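Local coordinates for protein endoglucanase (Humicola insolens, PDB 1DYS) that hydrolyses internal beta-1,4-glucosidic bonds of cellulose as the catalytic domain of a family 6 endoglucanase, contributing to the recycling of plant biomass, at residues A[56-59]-A[60-63]; A[112-115]-A[116-120]; A[241-244]-A[245-248]; A[252-256]-A[257-261]. One frame throughout, in Å; residues are numbered along the deposited sequence.

Around the parallel sheet of the family 6 fold, contacts 1, 3 and 4 lie at helix ends and contact 2 within helix 108-126. Contacts 1 and 2 touch, centres about 11 Å apart: Ile62 CD1 packs on Phe120 CD2 at 3.7 Å. They also meet at the subunit interface, where Arg60 forms a salt bridge with Glu115 of the second subunit. Contacts 3 and 4 share helix 243-255, centres about 15 Å apart. Contacts 1 and 3 lie on opposite sides of the chain's centre, about 33 Å between centres; the side chains of Leu58 and Glu243 come about 4 Å from those of probable substrate-binding Ser54 and Asn183, respectively. Contact 4 lies away from such residues.

Contact 1 (A[56-59]-A[60-63]); sequences IFLL and RDID
Arg60 folds back over Phe57 as the chain enters helix 60-74. Its CG sits between the backbone N and the carbonyl carbon (chi1 71°), and a bend at chi3 turns the head group back along the chain. The guanidinium then lies flat on one face of the Phe57 ring, planes 14° apart, with Arg60 CZ 4.0 Å from the centroid of the Phe57 ring: a stacked cation-pi pair. Arg60 NE also donates to Phe57 O at 2.9 Å, with 155° at the hydrogen, so one residue holds the head group both through its ring and through its backbone. The charge has a further mate, since NH1 forms a salt bridge with Glu115 of the second subunit, which places this stack at the dimer interface. Asp61 N gives its hydrogen to Leu58 O at 2.8 Å, while the two side chains run alongside each other and Asp61 OD2 comes to 3.7 Å from the methyl CD2 of Leu58. Ile62 N repeats the backbone pattern one residue on, donating to Leu59 O at 2.9 Å. The side chain of Ile62 points the same way as that of Leu59, and Ile62 CD1 meets Leu59 CD2 at 4.1 Å. Asp63 turns its carboxylate to Lys123, with which it forms a salt bridge. The bonds from Asp61 and Ile62 both reach back three residues. This turn follows strand 51-53, against whose Ile53 both Asp61 and Ile62 rest, and Ile62 also packs on Phe120 and Leu124 of helix 108-126.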
loop_
_atom_site.group_PDB
_atom_site.type_symbol
_atom_site.label_atom_id
_atom_site.label_comp_id
_atom_site.label_asym_id
_atom_site.label_seq_id
_atom_site.Cartn_x
_atom_site.Cartn_y
_atom_site.Cartn_z
ATOM N N ILE A 56 -4.666 10.302 -2.292
ATOM C CA ILE A 56 -5.729 11.295 -2.094
ATOM C C ILE A 56 -6.074 11.396 -0.623
ATOM O O ILE A 56 -6.266 12.523 -0.125
ATOM C CB ILE A 56 -6.959 10.952 -2.958
ATOM C CG1 ILE A 56 -6.678 11.350 -4.422
ATOM C CG2 ILE A 56 -8.216 11.676 -2.482
ATOM C CD1 ILE A 56 -7.549 10.495 -5.376
ATOM N N PHE A 57 -6.114 10.286 0.094
ATOM C CA PHE A 57 -6.339 10.306 1.537
ATOM C C PHE A 57 -5.322 11.249 2.228
ATOM O O PHE A 57 -5.689 11.962 3.162
ATOM C CB PHE A 57 -6.201 8.890 2.080
ATOM C CG PHE A 57 -6.333 8.734 3.565
ATOM C CD1 PHE A 57 -7.581 8.632 4.136
ATOM C CD2 PHE A 57 -5.222 8.738 4.391
ATOM C CE1 PHE A 57 -7.725 8.483 5.505
ATOM C CE2 PHE A 57 -5.337 8.561 5.752
ATOM C CZ PHE A 57 -6.604 8.475 6.307
ATOM N N LEU A 58 -4.061 11.158 1.868
ATOM C CA LEU A 58 -3.008 11.953 2.450
ATOM C C LEU A 58 -3.028 13.409 2.023
ATOM O O LEU A 58 -2.184 14.128 2.598
ATOM C CB LEU A 58 -1.611 11.357 2.293
ATOM C CG LEU A 58 -1.461 9.967 2.906
ATOM C CD1 LEU A 58 -0.148 9.301 2.473
ATOM C CD2 LEU A 58 -1.502 10.064 4.434
ATOM N N LEU A 59 -3.918 13.891 1.167
ATOM C CA LEU A 59 -4.003 15.363 0.998
ATOM C C LEU A 59 -4.210 16.059 2.331
ATOM O O LEU A 59 -3.755 17.207 2.470
ATOM C CB LEU A 59 -5.209 15.709 0.092
ATOM C CG LEU A 59 -4.988 15.353 -1.395
ATOM C CD1 LEU A 59 -6.348 15.314 -2.090
ATOM C CD2 LEU A 59 -4.094 16.413 -2.025
ATOM N N ARG A 60 -4.810 15.419 3.330
ATOM C CA ARG A 60 -5.010 15.954 4.672
ATOM C C ARG A 60 -3.693 16.273 5.341
ATOM O O ARG A 60 -3.637 17.201 6.139
ATOM C CB ARG A 60 -5.829 15.009 5.564
ATOM C CG ARG A 60 -5.114 13.738 5.999
ATOM C CD ARG A 60 -6.070 12.669 6.551
ATOM N NE ARG A 60 -7.118 12.356 5.615
ATOM C CZ ARG A 60 -8.384 11.992 5.602
ATOM N NH1 ARG A 60 -9.121 11.800 6.694
ATOM N NH2 ARG A 60 -8.949 11.829 4.401
ATOM N N ASP A 61 -2.585 15.561 4.993
ATOM C CA ASP A 61 -1.284 15.894 5.549
ATOM C C ASP A 61 -0.800 17.267 5.082
ATOM O O ASP A 61 0.053 17.848 5.756
ATOM C CB ASP A 61 -0.229 14.821 5.269
ATOM C CG ASP A 61 -0.271 13.726 6.324
ATOM O OD1 ASP A 61 -1.006 13.870 7.321
ATOM O OD2 ASP A 61 0.426 12.682 6.179
ATOM N N ILE A 62 -1.327 17.815 3.953
ATOM C CA ILE A 62 -0.913 19.173 3.600
ATOM C C ILE A 62 -1.452 20.165 4.634
ATOM O O ILE A 62 -0.759 21.106 5.069
ATOM C CB ILE A 62 -1.415 19.543 2.191
ATOM C CG1 ILE A 62 -0.801 18.610 1.150
ATOM C CG2 ILE A 62 -1.015 20.963 1.806
ATOM C CD1 ILE A 62 -1.368 18.863 -0.244
ATOM N N ASP A 63 -2.695 19.955 5.076
ATOM C CA ASP A 63 -3.267 20.806 6.126
ATOM C C ASP A 63 -2.425 20.695 7.397
ATOM O O ASP A 63 -2.136 21.715 8.052
ATOM C CB ASP A 63 -4.747 20.486 6.358
ATOM C CG ASP A 63 -5.560 20.644 5.086
ATOM O OD1 ASP A 63 -5.437 21.645 4.352
ATOM O OD2 ASP A 63 -6.374 19.757 4.735
#

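Contact 2 (A[112-115]-A[116-120]); sequences YKNE and YVNPF
Tyr112 presents one face of its ring to Val117, whose CG2 methyl stands 3.8 Å from the ring centroid in a CH-pi contact offset toward the rim. The Tyr112 ring leaves the backbone with its CG opposite N (chi1 -175°), which lays it beside Tyr116; the planes are 27° apart but slid past each other, so CE1 of Tyr112 meets CD2 of Tyr116 at 3.8 Å with little overlap. A leucine at Tyr112 would probably leave the Val117 methyl without its aromatic face and Glu137 without the hydroxyl it is bonded to. The backbone O of Tyr112 takes an almost straight bond from Val117 N at 2.8 Å and a weak one from Tyr116 N, the mark of a pi-type turn. Lys113 O accepts from Asn118 N at 2.9 Å, again five residues on, while its ammonium pairs with Glu161. Asn114 and Asn118 lie side by side, linked by two waters: one joins Asn114 O to Asn118 ND2, the other Asn114 OD1 to the same ND2. Asn118 OD1 is hydrogen-bonded to the Tyr165 hydroxyl. Pro119 CG lies 3.3 Å from Glu115 O. Proline brings no N-H to the turn before, and the helix kinks there. The chemistry is divided: aromatic packing toward Leu85 of the sheet, water-mediated amide links at Asn114, and two backbone bonds spanning five residues, a pi-type widening just before the kink at Pro119.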
loop_
_atom_site.group_PDB
_atom_site.type_symbol
_atom_site.label_atom_id
_atom_site.label_comp_id
_atom_site.label_asym_id
_atom_site.label_seq_id
_atom_site.Cartn_x
_atom_site.Cartn_y
_atom_site.Cartn_z
ATOM N N TYR A 112 -6.333 12.054 -11.438
ATOM C CA TYR A 112 -5.119 12.760 -11.012
ATOM C C TYR A 112 -5.290 14.272 -11.133
ATOM O O TYR A 112 -4.958 15.005 -10.196
ATOM C CB TYR A 112 -3.938 12.380 -11.869
ATOM C CG TYR A 112 -2.579 12.928 -11.510
ATOM C CD1 TYR A 112 -1.852 12.444 -10.435
ATOM C CD2 TYR A 112 -2.021 13.907 -12.307
ATOM C CE1 TYR A 112 -0.578 12.962 -10.177
ATOM C CE2 TYR A 112 -0.747 14.410 -12.053
ATOM C CZ TYR A 112 -0.032 13.911 -10.977
ATOM O OH TYR A 112 1.225 14.427 -10.744
ATOM N N LYS A 113 -5.816 14.740 -12.282
ATOM C CA LYS A 113 -6.039 16.201 -12.303
ATOM C C LYS A 113 -7.062 16.696 -11.293
ATOM O O LYS A 113 -6.812 17.676 -10.565
ATOM C CB LYS A 113 -6.539 16.623 -13.695
ATOM C CG LYS A 113 -5.581 16.210 -14.783
ATOM C CD LYS A 113 -6.144 16.655 -16.153
ATOM C CE LYS A 113 -5.036 16.529 -17.195
ATOM N NZ LYS A 113 -5.597 16.536 -18.571
ATOM N N ASN A 114 -8.270 16.124 -11.309
ATOM C CA ASN A 114 -9.387 16.673 -10.560
ATOM C C ASN A 114 -9.457 16.276 -9.107
ATOM O O ASN A 114 -9.913 17.114 -8.309
ATOM C CB ASN A 114 -10.697 16.253 -11.294
ATOM C CG ASN A 114 -10.624 16.766 -12.735
ATOM O OD1 ASN A 114 -10.237 17.901 -12.980
ATOM N ND2 ASN A 114 -10.958 15.947 -13.721
ATOM N N GLU A 115 -9.022 15.094 -8.737
ATOM C CA GLU A 115 -9.129 14.655 -7.355
ATOM C C GLU A 115 -7.798 14.764 -6.592
ATOM O O GLU A 115 -7.904 14.638 -5.362
ATOM C CB GLU A 115 -9.617 13.194 -7.312
ATOM C CG GLU A 115 -11.060 13.014 -7.763
ATOM C CD GLU A 115 -11.548 11.581 -7.599
ATOM O OE1 GLU A 115 -11.609 11.046 -6.468
ATOM O OE2 GLU A 115 -11.825 10.925 -8.617
ATOM N N TYR A 116 -6.694 14.975 -7.323
ATOM C CA TYR A 116 -5.411 15.044 -6.603
ATOM C C TYR A 116 -4.676 16.364 -6.865
ATOM O O TYR A 116 -4.538 17.078 -5.860
ATOM C CB TYR A 116 -4.578 13.794 -6.890
ATOM C CG TYR A 116 -3.226 13.820 -6.202
ATOM C CD1 TYR A 116 -3.095 13.505 -4.855
ATOM C CD2 TYR A 116 -2.101 14.215 -6.899
ATOM C CE1 TYR A 116 -1.858 13.561 -4.211
ATOM C CE2 TYR A 116 -0.845 14.280 -6.264
ATOM C CZ TYR A 116 -0.746 13.933 -4.939
ATOM O OH TYR A 116 0.477 13.990 -4.291
ATOM N N VAL A 117 -4.351 16.698 -8.110
ATOM C CA VAL A 117 -3.662 17.977 -8.315
ATOM C C VAL A 117 -4.535 19.177 -7.943
ATOM O O VAL A 117 -4.066 20.054 -7.201
ATOM C CB VAL A 117 -3.149 18.072 -9.765
ATOM C CG1 VAL A 117 -2.514 19.400 -10.055
ATOM C CG2 VAL A 117 -2.115 16.942 -9.992
ATOM N N ASN A 118 -5.807 19.220 -8.370
ATOM C CA ASN A 118 -6.580 20.430 -8.029
ATOM C C ASN A 118 -6.634 20.738 -6.567
ATOM O O ASN A 118 -6.303 21.871 -6.153
ATOM C CB ASN A 118 -7.949 20.384 -8.701
ATOM C CG ASN A 118 -7.789 20.515 -10.200
ATOM O OD1 ASN A 118 -6.772 20.764 -10.839
ATOM N ND2 ASN A 118 -8.944 20.311 -10.870
ATOM N N PRO A 119 -6.978 19.807 -5.722
ATOM C CA PRO A 119 -7.078 19.995 -4.287
ATOM C C PRO A 119 -5.716 20.349 -3.706
ATOM O O PRO A 119 -5.639 21.166 -2.780
ATOM C CB PRO A 119 -7.748 18.794 -3.629
ATOM C CG PRO A 119 -8.015 17.906 -4.802
ATOM C CD PRO A 119 -7.539 18.499 -6.103
ATOM N N PHE A 120 -4.662 19.747 -4.241
ATOM C CA PHE A 120 -3.311 20.065 -3.809
ATOM C C PHE A 120 -3.039 21.556 -4.054
ATOM O O PHE A 120 -2.644 22.269 -3.119
ATOM C CB PHE A 120 -2.299 19.218 -4.582
ATOM C CG PHE A 120 -0.938 19.034 -3.970
ATOM C CD1 PHE A 120 -0.079 20.099 -3.719
ATOM C CD2 PHE A 120 -0.549 17.723 -3.712
ATOM C CE1 PHE A 120 1.175 19.822 -3.215
ATOM C CE2 PHE A 120 0.709 17.433 -3.213
ATOM C CZ PHE A 120 1.547 18.511 -2.950
HETATM O O HOH W 1 -11.278 19.379 -9.164
HETATM O O HOH W 2 -9.223 20.489 -14.112
#

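Contact 3 (A[241-244]-A[245-248]); sequences PDES and RYAT
The chain enters helix 243-255 through successive backbone bonds, Tyr246 N to Asp242 O at 2.9 Å, Ala247 N to Glu243 O at 2.9 Å and Thr248 N to Ser244 O at 3.2 Å. Asp242 is the N-cap: chi1 of 59° swings its carboxylate back over the first turn, and OD1 accepts from Arg245 N at 2.9 Å. The same carboxylate is gripped side-on by the Arg245 guanidinium in a salt bridge, NE going to OD1 at 2.9 Å and NH2 to OD2 at 3.1 Å. The two flat groups are turned 70° apart, and both nitrogens arrive from above the carboxylate plane. OD1 therefore holds two donors, on opposite faces of that plane, and OD2 has a second partner in Thr228 N. An alanine at Asp242 is likely to leave the Arg245 backbone N-H uncapped and its guanidinium without the carboxylate that fixes it. On the helix's inner side Glu243 bends at chi2 and lies alongside Tyr246, its carboxylate bonded to Gly184 N, Ser218 and Asn224, close to the probable substrate-binding Asn183. The Tyr246 hydroxyl is bonded to Val181 O, and Ala247 packs on Phe263 of strand 262-266. Pro241 crosses the Arg245 side chain at about a right angle, setting CG over the centre of one guanidinium face, 3.4 Å from Arg245 CZ.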
loop_
_atom_site.group_PDB
_atom_site.type_symbol
_atom_site.label_atom_id
_atom_site.label_comp_id
_atom_site.label_asym_id
_atom_site.label_seq_id
_atom_site.Cartn_x
_atom_site.Cartn_y
_atom_site.Cartn_z
ATOM N N PRO A 241 29.394 10.263 -10.144
ATOM C CA PRO A 241 29.645 9.350 -9.053
ATOM C C PRO A 241 29.258 9.793 -7.667
ATOM O O PRO A 241 29.337 8.985 -6.739
ATOM C CB PRO A 241 31.151 8.984 -9.143
ATOM C CG PRO A 241 31.645 10.360 -9.548
ATOM C CD PRO A 241 30.662 10.893 -10.564
ATOM N N ASP A 242 28.790 11.024 -7.524
ATOM C CA ASP A 242 28.176 11.492 -6.288
ATOM C C ASP A 242 27.097 12.474 -6.734
ATOM O O ASP A 242 27.032 12.777 -7.950
ATOM C CB ASP A 242 29.143 11.993 -5.246
ATOM C CG ASP A 242 30.002 13.144 -5.682
ATOM O OD1 ASP A 242 29.649 13.774 -6.697
ATOM O OD2 ASP A 242 31.029 13.406 -5.015
ATOM N N GLU A 243 26.192 12.813 -5.821
ATOM C CA GLU A 243 25.058 13.656 -6.182
ATOM C C GLU A 243 25.451 15.078 -6.498
ATOM O O GLU A 243 24.798 15.732 -7.315
ATOM C CB GLU A 243 23.977 13.506 -5.113
ATOM C CG GLU A 243 23.473 12.051 -5.096
ATOM C CD GLU A 243 22.647 11.743 -6.343
ATOM O OE1 GLU A 243 21.628 12.447 -6.497
ATOM O OE2 GLU A 243 23.027 10.898 -7.157
ATOM N N SER A 244 26.521 15.572 -5.862
ATOM C CA SER A 244 27.007 16.910 -6.185
ATOM C C SER A 244 27.446 16.907 -7.646
ATOM O O SER A 244 27.081 17.855 -8.345
ATOM C CB SER A 244 28.173 17.314 -5.287
ATOM O OG SER A 244 28.619 18.613 -5.701
ATOM N N ARG A 245 28.169 15.887 -8.127
ATOM C CA ARG A 245 28.572 15.910 -9.533
ATOM C C ARG A 245 27.394 15.604 -10.449
ATOM O O ARG A 245 27.273 16.127 -11.555
ATOM C CB ARG A 245 29.775 15.033 -9.839
ATOM C CG ARG A 245 31.038 15.732 -9.278
ATOM C CD ARG A 245 32.176 14.724 -9.340
ATOM N NE ARG A 245 32.203 13.902 -8.117
ATOM C CZ ARG A 245 33.148 12.976 -7.947
ATOM N NH1 ARG A 245 34.034 12.793 -8.933
ATOM N NH2 ARG A 245 33.203 12.254 -6.844
ATOM N N TYR A 246 26.424 14.816 -9.953
ATOM C CA TYR A 246 25.235 14.575 -10.801
ATOM C C TYR A 246 24.506 15.891 -11.056
ATOM O O TYR A 246 24.169 16.161 -12.213
ATOM C CB TYR A 246 24.315 13.555 -10.127
ATOM C CG TYR A 246 23.025 13.284 -10.886
ATOM C CD1 TYR A 246 23.007 12.974 -12.228
ATOM C CD2 TYR A 246 21.810 13.304 -10.217
ATOM C CE1 TYR A 246 21.830 12.731 -12.925
ATOM C CE2 TYR A 246 20.622 13.063 -10.880
ATOM C CZ TYR A 246 20.641 12.758 -12.231
ATOM O OH TYR A 246 19.468 12.554 -12.916
ATOM N N ALA A 247 24.316 16.693 -10.000
ATOM C CA ALA A 247 23.643 17.986 -10.083
ATOM C C ALA A 247 24.327 18.919 -11.073
ATOM O O ALA A 247 23.680 19.547 -11.916
ATOM C CB ALA A 247 23.504 18.644 -8.715
ATOM N N THR A 248 25.662 19.021 -10.998
ATOM C CA THR A 248 26.390 19.857 -11.971
ATOM C C THR A 248 26.250 19.369 -13.401
ATOM O O THR A 248 26.083 20.177 -14.325
ATOM C CB THR A 248 27.886 19.939 -11.567
ATOM O OG1 THR A 248 27.941 20.639 -10.327
ATOM C CG2 THR A 248 28.709 20.660 -12.637
#

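Contact 4 (A[252-256]-A[257-261]); sequences NAMRQ and RGLPT
Met254 O is the hub in the last turn of helix 243-255, accepting from Leu259 N at 2.8 Å in a nearly straight bond (175° at the hydrogen) and from Arg257 N at 3.1 Å. The two donors reach it from opposite faces of the carbonyl plane. Arg255 O takes the hydrogen of Gly258 N at 3.0 Å, which closes a type I turn from Arg255 to Gly258. Gly258 has positive phi (65°), which by itself favours glycine, and completes a Schellman motif. Arg257 runs extended from CG to NE back along the last turn, its CG 3.6 Å from Ala253 O. Its polar end is satisfied on helix 190-207 by a salt bridge to Glu194 and a hydrogen bond to Gln198. Arg255 NH1 makes a weak bond to Asn252 OD1, while the CG2 methyl of Thr261 lies over one face of the guanidinium. Apolar contact comes from Met254, whose chain bends at chi2 and brings SD to 3.9 Å from the Leu259 methyl CD1. Met254 packs on Val200 and Leu259 on Ala201, both of helix 190-207. Pro260 O, by contrast, is buried; its close neighbour is Met254 CB, 3.0 Å away. The chemistry is that of a C-terminal cap: the turn supplies N-H groups to carbonyls of the last turn, Arg257 and the Met254-Leu259 pair tie the helix end to helix 190-207, and the chain is turned back toward strand 262-266, while Pro260 O is left without a partner in the model.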
loop_
_atom_site.group_PDB
_atom_site.type_symbol
_atom_site.label_atom_id
_atom_site.label_comp_id
_atom_site.label_asym_id
_atom_site.label_seq_id
_atom_site.Cartn_x
_atom_site.Cartn_y
_atom_site.Cartn_z
ATOM N N ASN A 252 24.451 21.508 -16.221
ATOM C CA ASN A 252 25.167 21.901 -17.447
ATOM C C ASN A 252 24.408 21.554 -18.718
ATOM O O ASN A 252 24.316 22.361 -19.666
ATOM C CB ASN A 252 26.565 21.260 -17.395
ATOM C CG ASN A 252 27.483 21.904 -16.372
ATOM O OD1 ASN A 252 27.152 22.893 -15.703
ATOM N ND2 ASN A 252 28.687 21.382 -16.152
ATOM N N ALA A 253 23.754 20.387 -18.777
ATOM C CA ALA A 253 22.938 19.952 -19.883
ATOM C C ALA A 253 21.716 20.862 -20.006
ATOM O O ALA A 253 21.359 21.236 -21.122
ATOM C CB ALA A 253 22.468 18.512 -19.760
ATOM N N MET A 254 21.078 21.206 -18.892
ATOM C CA MET A 254 19.927 22.090 -18.909
ATOM C C MET A 254 20.243 23.496 -19.386
ATOM O O MET A 254 19.472 24.145 -20.080
ATOM C CB MET A 254 19.322 22.178 -17.494
ATOM C CG MET A 254 18.838 20.812 -17.022
ATOM S SD MET A 254 17.347 20.194 -17.863
ATOM C CE MET A 254 17.272 18.585 -17.045
ATOM N N ARG A 255 21.361 24.012 -18.890
ATOM C CA ARG A 255 21.823 25.360 -19.198
ATOM C C ARG A 255 21.980 25.623 -20.678
ATOM O O ARG A 255 21.571 26.648 -21.224
ATOM C CB ARG A 255 23.169 25.507 -18.463
ATOM C CG ARG A 255 23.879 26.797 -18.838
ATOM C CD ARG A 255 25.060 27.015 -17.921
ATOM N NE ARG A 255 24.661 27.049 -16.516
ATOM C CZ ARG A 255 25.043 26.173 -15.606
ATOM N NH1 ARG A 255 25.815 25.147 -15.961
ATOM N NH2 ARG A 255 24.664 26.244 -14.347
ATOM N N GLN A 256 22.534 24.655 -21.407
ATOM C CA GLN A 256 22.759 24.664 -22.826
ATOM C C GLN A 256 21.471 24.608 -23.638
ATOM O O GLN A 256 21.468 24.857 -24.850
ATOM C CB GLN A 256 23.600 23.457 -23.259
ATOM C CG GLN A 256 25.088 23.619 -23.071
ATOM C CD GLN A 256 25.549 25.044 -23.344
ATOM O OE1 GLN A 256 26.115 25.678 -22.460
ATOM N NE2 GLN A 256 25.242 25.546 -24.530
ATOM N N ARG A 257 20.378 24.203 -22.992
ATOM C CA ARG A 257 19.081 24.146 -23.648
ATOM C C ARG A 257 18.225 25.292 -23.107
ATOM O O ARG A 257 17.032 25.455 -23.367
ATOM C CB ARG A 257 18.380 22.808 -23.472
ATOM C CG ARG A 257 19.130 21.570 -23.963
ATOM C CD ARG A 257 18.474 20.346 -23.329
ATOM N NE ARG A 257 18.822 19.071 -23.902
ATOM C CZ ARG A 257 18.074 18.295 -24.685
ATOM N NH1 ARG A 257 16.871 18.649 -25.101
ATOM N NH2 ARG A 257 18.598 17.134 -25.062
ATOM N N GLY A 258 18.839 26.090 -22.237
ATOM C CA GLY A 258 18.248 27.225 -21.560
ATOM C C GLY A 258 17.117 26.945 -20.584
ATOM O O GLY A 258 16.119 27.653 -20.447
ATOM N N LEU A 259 17.217 25.836 -19.875
ATOM C CA LEU A 259 16.195 25.396 -18.907
ATOM C C LEU A 259 16.771 25.542 -17.516
ATOM O O LEU A 259 17.980 25.796 -17.390
ATOM C CB LEU A 259 15.942 23.913 -19.185
ATOM C CG LEU A 259 15.398 23.503 -20.554
ATOM C CD1 LEU A 259 15.471 21.998 -20.737
ATOM C CD2 LEU A 259 13.966 23.979 -20.756
ATOM N N PRO A 260 15.965 25.432 -16.479
ATOM C CA PRO A 260 16.353 25.533 -15.090
ATOM C C PRO A 260 17.450 24.551 -14.716
ATOM O O PRO A 260 17.671 23.540 -15.359
ATOM C CB PRO A 260 15.115 25.360 -14.197
ATOM C CG PRO A 260 14.075 24.946 -15.187
ATOM C CD PRO A 260 14.521 25.173 -16.605
ATOM N N THR A 261 18.209 24.923 -13.690
ATOM C CA THR A 261 19.385 24.159 -13.286
ATOM C C THR A 261 19.486 23.723 -11.833
ATOM O O THR A 261 20.390 22.922 -11.547
ATOM C CB THR A 261 20.601 25.131 -13.474
ATOM O OG1 THR A 261 20.342 26.351 -12.772
ATOM C CG2 THR A 261 20.834 25.454 -14.940
#